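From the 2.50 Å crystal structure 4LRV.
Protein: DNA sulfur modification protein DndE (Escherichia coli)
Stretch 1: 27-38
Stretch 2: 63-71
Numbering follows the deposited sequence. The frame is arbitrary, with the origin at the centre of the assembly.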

# COMPACT_ATOMS: atom_id res chain seq x y z
N THR A 27 -0.75 -11.75 1.72
CA THR A 27 0.54 -12.37 1.99
C THR A 27 0.52 -13.10 3.32
O THR A 27 -0.15 -12.66 4.26
N PRO A 28 1.27 -14.21 3.43
CA PRO A 28 1.20 -15.08 4.61
C PRO A 28 1.36 -14.33 5.94
O PRO A 28 0.61 -14.59 6.88
N ASN A 29 2.29 -13.39 6.03
CA ASN A 29 2.49 -12.68 7.29
C ASN A 29 1.31 -11.77 7.70
O ASN A 29 1.01 -11.64 8.88
N ILE A 30 0.65 -11.15 6.71
CA ILE A 30 -0.52 -10.33 6.98
C ILE A 30 -1.71 -11.21 7.36
O ILE A 30 -2.53 -10.83 8.18
N ALA A 31 -1.79 -12.39 6.74
CA ALA A 31 -2.87 -13.32 7.03
C ALA A 31 -2.72 -13.89 8.44
O ALA A 31 -3.72 -14.18 9.10
N ALA A 32 -1.48 -14.05 8.88
CA ALA A 32 -1.21 -14.50 10.22
C ALA A 32 -1.74 -13.48 11.25
O ALA A 32 -2.31 -13.87 12.28
N ARG A 33 -1.57 -12.19 10.97
CA ARG A 33 -2.12 -11.16 11.84
C ARG A 33 -3.63 -11.26 11.92
O ARG A 33 -4.19 -11.31 13.03
N LEU A 34 -4.27 -11.30 10.76
CA LEU A 34 -5.72 -11.43 10.66
C LEU A 34 -6.27 -12.71 11.30
O LEU A 34 -7.29 -12.68 11.98
N ALA A 35 -5.60 -13.83 11.08
CA ALA A 35 -6.00 -15.09 11.68
C ALA A 35 -5.91 -14.99 13.21
O ALA A 35 -6.88 -15.29 13.91
N PHE A 36 -4.77 -14.55 13.74
CA PHE A 36 -4.61 -14.35 15.17
C PHE A 36 -5.78 -13.58 15.79
O PHE A 36 -6.37 -14.03 16.77
N PHE A 37 -6.11 -12.42 15.21
CA PHE A 37 -7.17 -11.58 15.80
C PHE A 37 -8.59 -12.11 15.61
O PHE A 37 -9.45 -11.82 16.43
N ARG A 38 -8.85 -12.88 14.56
CA ARG A 38 -10.18 -13.41 14.41
C ARG A 38 -10.34 -14.60 15.36
O ARG A 38 -11.43 -14.90 15.84
N LYS A 63 9.93 -11.59 14.47
CA LYS A 63 8.68 -11.12 15.06
C LYS A 63 8.08 -9.93 14.32
O LYS A 63 6.87 -9.84 14.15
N ILE A 64 8.94 -9.02 13.87
CA ILE A 64 8.47 -7.79 13.22
C ILE A 64 7.90 -8.11 11.85
O ILE A 64 6.91 -7.51 11.43
N THR A 65 8.52 -9.07 11.18
CA THR A 65 8.02 -9.57 9.92
C THR A 65 6.62 -10.15 10.10
O THR A 65 5.71 -9.83 9.33
N TRP A 66 6.45 -11.01 11.10
CA TRP A 66 5.16 -11.63 11.35
C TRP A 66 4.12 -10.60 11.77
O TRP A 66 3.02 -10.56 11.22
N LEU A 67 4.48 -9.75 12.74
CA LEU A 67 3.48 -8.92 13.40
C LEU A 67 3.33 -7.53 12.83
O LEU A 67 2.21 -7.02 12.79
N GLY A 68 4.43 -6.92 12.39
CA GLY A 68 4.40 -5.56 11.85
C GLY A 68 3.93 -4.55 12.87
O GLY A 68 4.27 -4.66 14.05
N GLU A 69 3.12 -3.58 12.42
CA GLU A 69 2.53 -2.56 13.30
C GLU A 69 1.62 -3.16 14.38
O GLU A 69 1.25 -2.48 15.35
N THR A 70 1.22 -4.42 14.19
CA THR A 70 0.32 -5.05 15.14
C THR A 70 1.10 -5.66 16.31
O THR A 70 0.50 -6.28 17.19
N LEU A 71 2.42 -5.46 16.32
CA LEU A 71 3.31 -6.05 17.33
C LEU A 71 2.90 -5.82 18.77
O LEU A 71 2.63 -6.78 19.50

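The carbonyl groups at the C-terminal end of a helix lack the amide partners that the next turn would have supplied, and side chains from a neighbouring helix often satisfy them. DndE offers a compact example. Helix 28-38 meets the short helix 63-67 at 69° between their N-to-C directions, with axes 8.6 Å apart at closest approach, and the contact is organised by R33, W66 and T70, the three residues that lose most surface to it.

R33 is the centre of the arrangement. Its CA-to-CB bond points toward the second stretch, and an extended side chain (chi1 m, chi2 and chi3 t) carries the guanidinium to the end of the short helix. There it works as a double donor: R33 NE gives a nearly straight hydrogen bond to W66 O at 2.9 Å, with an N-H...O angle of 173°, while R33 NH2 reaches T65 O at 3.3 Å. Both carbonyl oxygens lie near the guanidinium plane, as in-plane N-H donors require. The contrast with the next carbonyl is instructive. R33 NE is also 2.9 Å from L67 O, but that oxygen sits over the face of the group, where the angle is too poor for a hydrogen bond; proximity alone does not make one.

Over the same face lies the backbone of G68, the first residue to leave helical geometry. Its positive phi favours glycine, and the arginine adds a second constraint: an ideal CB here would fall 2.6 Å from R33 NH2, a clash. The bare backbone thus leaves room for the guanidinium.

N29, one turn before R33, repeats the theme on a smaller scale. It points toward the partner with chi1 p, and N29 ND2 donates to T65 O at 2.8 Å, so this single carbonyl accepts from both N29 and R33. The other end of the amide is engaged within its own stretch, for T27 OG1, from the N-cap position, donates to N29 OD1 at 3.0 Å. The backbones come close here, the CA atoms of N29 and W66 being 5.0 Å apart.

W66 supplies the apolar part. Its CA-to-CB bond points away, yet with chi1 m and chi2 at 117° the end of the side chain comes nearer to the first helix. W66 CE3 packs 3.9 Å from A32 CB, a small side chain that points toward the second stretch, and lies 4.3 Å from N29 CB. The indole nitrogen is hydrogen-bonded elsewhere in the structure.

T70 continues the contact three residues after L67. It points toward the first stretch with chi1 p, and T70 OG1 donates to L67 O at 2.7 Å, and T70 N donates to the same oxygen at 3.1 Å, so this carbonyl is satisfied from within its own stretch although R33 NE forms no hydrogen bond to it. T70 OG1 also lies 3.7 Å from R33 CG, on the aliphatic part of the arginine. A turn further along, F37 (chi1 m) brings its ring edge to the threonine, with F37 CE2 4.0 Å from T70 CB.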

# COMPACT_ATOMS: atom_id res chain seq x y z
CB THR A 27 1.62 -11.31 2.07
OG1 THR A 27 1.26 -10.37 3.08
CG2 THR A 27 1.74 -10.59 0.75
CB PRO A 28 2.36 -16.06 4.41
CG PRO A 28 2.63 -16.04 2.94
CD PRO A 28 2.32 -14.64 2.49
CB ASN A 29 3.83 -11.94 7.32
CG ASN A 29 3.89 -10.76 6.37
OD1 ASN A 29 3.21 -10.73 5.35
ND2 ASN A 29 4.74 -9.79 6.70
CB ILE A 30 -0.90 -9.43 5.77
CG1 ILE A 30 0.08 -8.26 5.64
CG2 ILE A 30 -2.33 -8.90 5.93
CD1 ILE A 30 -0.04 -7.48 4.33
CB ALA A 31 -2.88 -14.43 6.02
CB ALA A 32 0.27 -14.76 10.40
CB ARG A 33 -1.73 -9.77 11.34
CG ARG A 33 -0.25 -9.55 11.38
CD ARG A 33 0.10 -8.26 10.74
NE ARG A 33 1.47 -8.34 10.27
CZ ARG A 33 2.07 -7.42 9.52
NH1 ARG A 33 1.40 -6.33 9.14
NH2 ARG A 33 3.33 -7.60 9.15
CB LEU A 34 -6.16 -11.35 9.20
CG LEU A 34 -5.70 -10.13 8.41
CD1 LEU A 34 -6.03 -10.31 6.95
CD2 LEU A 34 -6.30 -8.82 8.98
CB ALA A 35 -5.15 -16.20 11.16
CB PHE A 36 -3.28 -13.64 15.50
CG PHE A 36 -3.02 -13.49 16.98
CD1 PHE A 36 -2.58 -14.56 17.74
CD2 PHE A 36 -3.22 -12.27 17.62
CE1 PHE A 36 -2.35 -14.44 19.10
CE2 PHE A 36 -2.99 -12.13 19.00
CZ PHE A 36 -2.56 -13.22 19.73
CB PHE A 37 -7.05 -10.12 15.36
CG PHE A 37 -5.87 -9.41 15.97
CD1 PHE A 37 -5.75 -9.30 17.35
CD2 PHE A 37 -4.88 -8.87 15.17
CE1 PHE A 37 -4.67 -8.67 17.93
CE2 PHE A 37 -3.78 -8.22 15.73
CZ PHE A 37 -3.68 -8.12 17.12
CB ARG A 38 -10.53 -13.74 12.94
CG ARG A 38 -10.30 -15.16 12.48
CD ARG A 38 -11.10 -15.46 11.21
NE ARG A 38 -10.74 -14.58 10.09
CZ ARG A 38 -9.88 -14.89 9.12
NH1 ARG A 38 -9.26 -16.07 9.11
NH2 ARG A 38 -9.62 -14.02 8.15
CB LYS A 63 8.88 -10.78 16.53
CG LYS A 63 7.58 -10.50 17.27
CD LYS A 63 7.77 -10.55 18.78
CE LYS A 63 8.74 -9.48 19.27
NZ LYS A 63 9.42 -9.92 20.51
CB ILE A 64 9.58 -6.75 13.08
CG1 ILE A 64 10.45 -6.72 14.34
CG2 ILE A 64 8.96 -5.37 12.83
CD1 ILE A 64 11.38 -5.52 14.42
CB THR A 65 8.94 -10.65 9.32
OG1 THR A 65 10.29 -10.19 9.33
CG2 THR A 65 8.53 -10.95 7.91
CB TRP A 66 5.24 -12.69 12.45
CG TRP A 66 5.83 -14.02 12.05
CD1 TRP A 66 6.97 -14.58 12.55
CD2 TRP A 66 5.29 -14.97 11.12
NE1 TRP A 66 7.18 -15.80 11.97
CE2 TRP A 66 6.17 -16.07 11.10
CE3 TRP A 66 4.15 -15.00 10.30
CZ2 TRP A 66 5.95 -17.19 10.29
CZ3 TRP A 66 3.93 -16.11 9.50
CH2 TRP A 66 4.84 -17.19 9.49
CB LEU A 67 3.70 -8.87 14.93
CG LEU A 67 3.82 -10.26 15.60
CD1 LEU A 67 3.93 -10.13 17.12
CD2 LEU A 67 2.66 -11.19 15.21
CB GLU A 69 1.71 -1.54 12.51
CG GLU A 69 2.24 -1.18 11.13
CD GLU A 69 3.18 0.01 11.14
OE1 GLU A 69 3.01 0.91 10.29
OE2 GLU A 69 4.09 0.04 12.02
CB THR A 70 -0.62 -6.11 14.50
OG1 THR A 70 0.07 -7.36 14.37
CG2 THR A 70 -1.14 -5.64 13.15
CB LEU A 71 4.77 -5.60 17.14
CG LEU A 71 5.75 -6.27 18.11
CD1 LEU A 71 6.91 -6.90 17.38
CD2 LEU A 71 6.25 -5.30 19.14